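Local coordinates for ParB-like N-terminal domain-containing protein (Pyrococcus furiosus, PDB 1VK1) that probably binds ATP and acts as a kinase related to the serine kinase SerK, although its natural substrate and precise role are not established, at residues 115-120 against 162-167; 122-127 against 149-154. All coordinates share one frame; numbering follows the deposited sequence.

Contact 1: 115-120 against 162-167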
loop_
_atom_site.group_PDB
_atom_site.type_symbol
_atom_site.label_atom_id
_atom_site.label_comp_id
_atom_site.label_asym_id
_atom_site.label_seq_id
_atom_site.Cartn_x
_atom_site.Cartn_y
_atom_site.Cartn_z
ATOM N N GLU A 115 -12.508 15.413 13.124
ATOM C CA GLU A 115 -12.233 15.584 14.556
ATOM C C GLU A 115 -11.061 14.702 15.010
ATOM O O GLU A 115 -10.186 15.142 15.735
ATOM C CB GLU A 115 -13.473 15.265 15.393
ATOM N N ARG A 116 -11.046 13.449 14.554
ATOM C CA ARG A 116 -9.984 12.536 14.925
ATOM C C ARG A 116 -8.636 12.955 14.336
ATOM O O ARG A 116 -7.611 12.820 14.978
ATOM C CB ARG A 116 -10.345 11.107 14.507
ATOM C CG ARG A 116 -11.523 10.518 15.281
ATOM C CD ARG A 116 -11.168 10.129 16.706
ATOM N NE ARG A 116 -10.221 9.009 16.734
ATOM C CZ ARG A 116 -10.556 7.722 16.605
ATOM N NH1 ARG A 116 -11.829 7.368 16.436
ATOM N NH2 ARG A 116 -9.611 6.779 16.645
ATOM N N LEU A 117 -8.651 13.467 13.112
ATOM C CA LEU A 117 -7.421 13.992 12.495
ATOM C C LEU A 117 -6.883 15.169 13.297
ATOM O O LEU A 117 -5.697 15.233 13.606
ATOM C CB LEU A 117 -7.662 14.393 11.054
ATOM C CG LEU A 117 -7.980 13.260 10.073
ATOM C CD1 LEU A 117 -8.406 13.775 8.705
ATOM C CD2 LEU A 117 -6.810 12.293 9.925
ATOM N N LYS A 118 -7.769 16.085 13.678
ATOM C CA LYS A 118 -7.329 17.263 14.440
ATOM C C LYS A 118 -6.787 16.854 15.807
ATOM O O LYS A 118 -5.822 17.437 16.286
ATOM C CB LYS A 118 -8.460 18.291 14.569
ATOM C CG LYS A 118 -8.786 18.984 13.258
ATOM C CD LYS A 118 -9.909 20.033 13.413
ATOM C CE LYS A 118 -10.169 20.759 12.102
ATOM N NZ LYS A 118 -11.203 21.880 12.203
ATOM N N ALA A 119 -7.371 15.814 16.408
ATOM C CA ALA A 119 -6.899 15.308 17.701
ATOM C C ALA A 119 -5.473 14.762 17.630
ATOM O O ALA A 119 -4.791 14.679 18.645
ATOM C CB ALA A 119 -7.846 14.231 18.235
ATOM N N GLU A 120 -5.028 14.383 16.430
ATOM C CA GLU A 120 -3.664 13.904 16.233
ATOM C C GLU A 120 -2.682 15.017 15.867
ATOM O O GLU A 120 -1.521 14.741 15.553
ATOM C CB GLU A 120 -3.643 12.800 15.165
ATOM C CG GLU A 120 -4.065 11.440 15.685
ATOM C CD GLU A 120 -3.018 10.790 16.578
ATOM O OE1 GLU A 120 -2.380 9.810 16.141
ATOM O OE2 GLU A 120 -2.823 11.259 17.712
ATOM N N SER A 162 -3.027 8.155 8.080
ATOM C CA SER A 162 -3.232 6.724 7.898
ATOM C C SER A 162 -3.465 5.990 9.208
ATOM O O SER A 162 -4.258 5.065 9.255
ATOM C CB SER A 162 -2.051 6.117 7.161
ATOM O OG SER A 162 -1.872 6.697 5.859
ATOM N N LYS A 163 -2.791 6.406 10.273
ATOM C CA LYS A 163 -2.985 5.822 11.601
ATOM C C LYS A 163 -4.432 6.042 12.071
ATOM O O LYS A 163 -5.081 5.121 12.552
ATOM C CB LYS A 163 -1.996 6.441 12.579
ATOM C CG LYS A 163 -2.154 5.979 14.010
ATOM C CD LYS A 163 -1.146 6.687 14.896
ATOM C CE LYS A 163 -1.324 6.333 16.353
ATOM N NZ LYS A 163 -2.567 6.909 16.909
ATOM N N VAL A 164 -4.930 7.261 11.921
ATOM C CA VAL A 164 -6.316 7.570 12.274
ATOM C C VAL A 164 -7.281 6.701 11.466
ATOM O O VAL A 164 -8.199 6.101 12.031
ATOM C CB VAL A 164 -6.623 9.054 12.070
ATOM C CG1 VAL A 164 -8.114 9.333 12.149
ATOM C CG2 VAL A 164 -5.863 9.875 13.102
ATOM N N LEU A 165 -7.069 6.621 10.159
ATOM C CA LEU A 165 -7.933 5.796 9.341
ATOM C C LEU A 165 -7.933 4.320 9.732
ATOM O O LEU A 165 -8.981 3.691 9.771
ATOM C CB LEU A 165 -7.571 5.935 7.878
ATOM C CG LEU A 165 -7.772 7.341 7.272
ATOM C CD1 LEU A 165 -7.323 7.369 5.830
ATOM C CD2 LEU A 165 -9.217 7.817 7.400
ATOM N N ASP A 166 -6.766 3.777 10.043
ATOM C CA ASP A 166 -6.656 2.383 10.456
ATOM C C ASP A 166 -7.419 2.174 11.782
ATOM O O ASP A 166 -8.139 1.191 11.951
ATOM C CB ASP A 166 -5.166 2.052 10.600
ATOM C CG ASP A 166 -4.913 0.513 10.757
ATOM O OD1 ASP A 166 -5.756 -0.208 11.346
ATOM O OD2 ASP A 166 -3.918 -0.045 10.319
ATOM N N GLU A 167 -7.271 3.095 12.724
ATOM C CA GLU A 167 -7.986 2.994 13.981
ATOM C C GLU A 167 -9.495 3.045 13.796
ATOM O O GLU A 167 -10.219 2.246 14.397
ATOM C CB GLU A 167 -7.500 4.078 14.925
ATOM C CG GLU A 167 -6.077 3.789 15.419
ATOM C CD GLU A 167 -5.357 4.966 16.056
ATOM O OE1 GLU A 167 -5.915 6.073 16.129
ATOM O OE2 GLU A 167 -4.202 4.765 16.478
#
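Val164 sits between Arg116, Leu117 and Glu120, and this meeting of two helices is a worked example of an apolar core closed by charge on one side. The axes of the short helical segments 115-119 and 162-167 approach to 9.7 Å at an angle of 132°. On the tight side, CD2 of Leu117 reaches the CB of Val164 at 3.9 Å. With its CG1 anti to the backbone N, Val164 sets that methyl against Arg116 CB (3.7 Å), and its CG2 lies 3.5 Å from Glu120 CG, the two side chains running antiparallel alongside one another. Leu117 continues inward onto Val161 and Leu122. The outer side is polar and more open. Lys163 lies roughly perpendicular to Glu120, and its NZ bonds OE1 of Glu120 at 3.0 Å from above the carboxylate, 47° out of its plane. The same NZ takes OE2 of Glu167 on the syn side at 2.7 Å. OE1 of Glu167 faces Arg116 NH2 at a long 3.8 Å, whereas NH1 of Arg116 bridges to Glu173. An alanine in place of Glu120 would probably leave Lys163 with Glu167 as its sole carboxylate here and open a gap beside Val164 CG2. Opposite charges thus alternate from Glu120 through Lys163 to Glu167, with a looser link on to Arg116, a salt-bridge network in which each acid is likely to be stabilised as the anion.

Contact 2: 122-127 against 149-154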
loop_
_atom_site.group_PDB
_atom_site.type_symbol
_atom_site.label_atom_id
_atom_site.label_comp_id
_atom_site.label_asym_id
_atom_site.label_seq_id
_atom_site.Cartn_x
_atom_site.Cartn_y
_atom_site.Cartn_z
ATOM N N LEU A 122 -3.142 17.324 13.370
ATOM C CA LEU A 122 -3.206 17.722 11.971
ATOM C C LEU A 122 -4.107 18.908 11.766
ATOM O O LEU A 122 -5.061 19.120 12.524
ATOM C CB LEU A 122 -3.747 16.589 11.134
ATOM C CG LEU A 122 -2.885 15.341 11.121
ATOM C CD1 LEU A 122 -3.676 14.182 10.623
ATOM C CD2 LEU A 122 -1.639 15.537 10.254
ATOM N N GLU A 123 -3.831 19.674 10.719
ATOM C CA GLU A 123 -4.733 20.709 10.271
ATOM C C GLU A 123 -5.562 20.178 9.131
ATOM O O GLU A 123 -5.077 19.368 8.305
ATOM C CB GLU A 123 -3.965 21.942 9.806
ATOM C CG GLU A 123 -3.130 22.619 10.874
ATOM C CD GLU A 123 -2.333 23.768 10.306
ATOM O OE1 GLU A 123 -2.945 24.809 9.980
ATOM O OE2 GLU A 123 -1.108 23.623 10.164
ATOM N N VAL A 124 -6.810 20.605 9.078
ATOM C CA VAL A 124 -7.703 20.272 7.998
ATOM C C VAL A 124 -8.364 21.569 7.559
ATOM O O VAL A 124 -9.184 22.126 8.289
ATOM C CB VAL A 124 -8.768 19.209 8.424
ATOM C CG1 VAL A 124 -9.575 18.780 7.236
ATOM C CG2 VAL A 124 -8.096 18.020 9.092
ATOM N N ILE A 125 -7.992 22.050 6.376
ATOM C CA ILE A 125 -8.315 23.408 5.927
ATOM C C ILE A 125 -9.136 23.361 4.664
ATOM O O ILE A 125 -8.702 22.806 3.659
ATOM C CB ILE A 125 -7.003 24.204 5.664
ATOM C CG1 ILE A 125 -6.132 24.256 6.918
ATOM C CG2 ILE A 125 -7.324 25.632 5.156
ATOM C CD1 ILE A 125 -4.717 24.773 6.663
ATOM N N GLU A 126 -10.311 23.991 4.664
ATOM C CA GLU A 126 -11.073 24.029 3.444
ATOM C C GLU A 126 -10.272 24.800 2.380
ATOM O O GLU A 126 -9.788 25.914 2.624
ATOM C CB GLU A 126 -12.459 24.651 3.652
ATOM C CG GLU A 126 -13.430 24.279 2.549
ATOM C CD GLU A 126 -14.858 24.743 2.800
ATOM O OE1 GLU A 126 -15.117 25.392 3.841
ATOM O OE2 GLU A 126 -15.713 24.444 1.945
ATOM N N ASP A 127 -10.128 24.192 1.213
ATOM C CA ASP A 127 -9.262 24.725 0.168
ATOM C C ASP A 127 -9.646 24.091 -1.139
ATOM O O ASP A 127 -9.443 22.887 -1.332
ATOM C CB ASP A 127 -7.803 24.402 0.539
ATOM C CG ASP A 127 -6.781 24.943 -0.434
ATOM O OD1 ASP A 127 -7.120 25.398 -1.542
ATOM O OD2 ASP A 127 -5.594 24.928 -0.121
ATOM N N PHE A 149 -10.784 19.636 1.232
ATOM C CA PHE A 149 -9.900 20.044 2.321
ATOM C C PHE A 149 -8.457 19.705 2.023
ATOM O O PHE A 149 -8.159 18.650 1.467
ATOM C CB PHE A 149 -10.258 19.347 3.637
ATOM C CG PHE A 149 -11.696 19.496 4.050
ATOM C CD1 PHE A 149 -12.110 20.579 4.822
ATOM C CD2 PHE A 149 -12.634 18.544 3.688
ATOM C CE1 PHE A 149 -13.457 20.702 5.220
ATOM C CE2 PHE A 149 -13.969 18.661 4.083
ATOM C CZ PHE A 149 -14.371 19.742 4.844
ATOM N N ALA A 150 -7.566 20.579 2.467
ATOM C CA ALA A 150 -6.124 20.328 2.473
ATOM C C ALA A 150 -5.675 19.890 3.847
ATOM O O ALA A 150 -6.078 20.472 4.854
ATOM C CB ALA A 150 -5.365 21.601 2.065
ATOM N N ILE A 151 -4.838 18.853 3.892
ATOM C CA ILE A 151 -4.152 18.451 5.121
ATOM C C ILE A 151 -2.676 18.734 4.892
ATOM O O ILE A 151 -1.987 17.966 4.201
ATOM C CB ILE A 151 -4.411 16.967 5.447
ATOM C CG1 ILE A 151 -5.928 16.730 5.588
ATOM C CG2 ILE A 151 -3.642 16.572 6.682
ATOM C CD1 ILE A 151 -6.335 15.255 5.625
ATOM N N PRO A 152 -2.183 19.849 5.411
ATOM C CA PRO A 152 -0.809 20.224 5.152
ATOM C C PRO A 152 0.195 19.272 5.755
ATOM O O PRO A 152 -0.098 18.536 6.709
ATOM C CB PRO A 152 -0.683 21.634 5.760
ATOM C CG PRO A 152 -1.874 21.862 6.544
ATOM C CD PRO A 152 -2.896 20.859 6.219
ATOM N N GLY A 153 1.375 19.262 5.171
ATOM C CA GLY A 153 2.467 18.465 5.644
ATOM C C GLY A 153 3.104 17.616 4.573
ATOM O O GLY A 153 2.985 17.887 3.374
ATOM N N GLY A 154 3.772 16.570 5.028
ATOM C CA GLY A 154 4.469 15.646 4.161
ATOM C C GLY A 154 4.376 14.243 4.699
ATOM O O GLY A 154 3.319 13.811 5.158
HETATM O O HOH W 1 -1.466 19.069 9.134
#
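Ile125 and Ala150 pair at the edge of a four-stranded antiparallel sheet, where the short outermost strand 125-126 lies against 148-151. The backbone bonds come first: Ile125 N donates to Ala150 O at 2.9 Å, and Ala150 N returns a bond to Ile125 O at 2.8 Å, both nearly straight (165° and 168°). Glu126 and Phe149 form the next, non-hydrogen-bonded pair. Apolar contacts divide between the two faces. On one, Val124 CG1 touches Phe149 CB at 3.7 Å; Phe149 CG is anti to the carbonyl carbon (chi1 -54°), and CD1 of the ring comes to 3.9 Å from Glu126 CA. Leu122 packs through CD2 on CG2 of Ile151. Helix 114-119 lies over this face, with Ile114 against Val124 and Phe149, and Leu117 against Leu122 and Ile151. On the other, CD1 of Ile125 meets Pro152 CG at 4.1 Å, and the methyl of Ala150 abuts Asp127, whose carboxylate bonds Lys129 N and the dimethylated lysine at position 133. Water takes over where the ladder stops. Pro152 has no N-H to offer Glu123 O, and a water accepts from Glu123 N (2.9 Å) and donates to Pro152 O (2.8 Å). Glu123 O is consequently buried without a hydrogen-bond partner; what it meets is carbon, with the CA-H of Ile151 directed at it across a CA to O distance of 3.4 Å.

In the fold
Contacts 1 and 2 show how one hydrophobic layer can serve two kinds of interface. Contact 1 joins two helices mainly through side chains, whereas contact 2 joins two strands at the sheet's edge by a pair of backbone hydrogen bonds, with apolar side chains on both faces. The elements alternate in the chain: helix 114-119 leads into strand 125-126, and strand 148-151 into helix 161-170, which nests contact 2 within the loop closed by contact 1. Leu117 is the shared piece of core, its CD1 lying 4.0 Å from Ile151 CD1. Both contacts are partly buried, and their surfaces differ: contact 1 ends in paired charges, contact 2 in a bridging water and a proline.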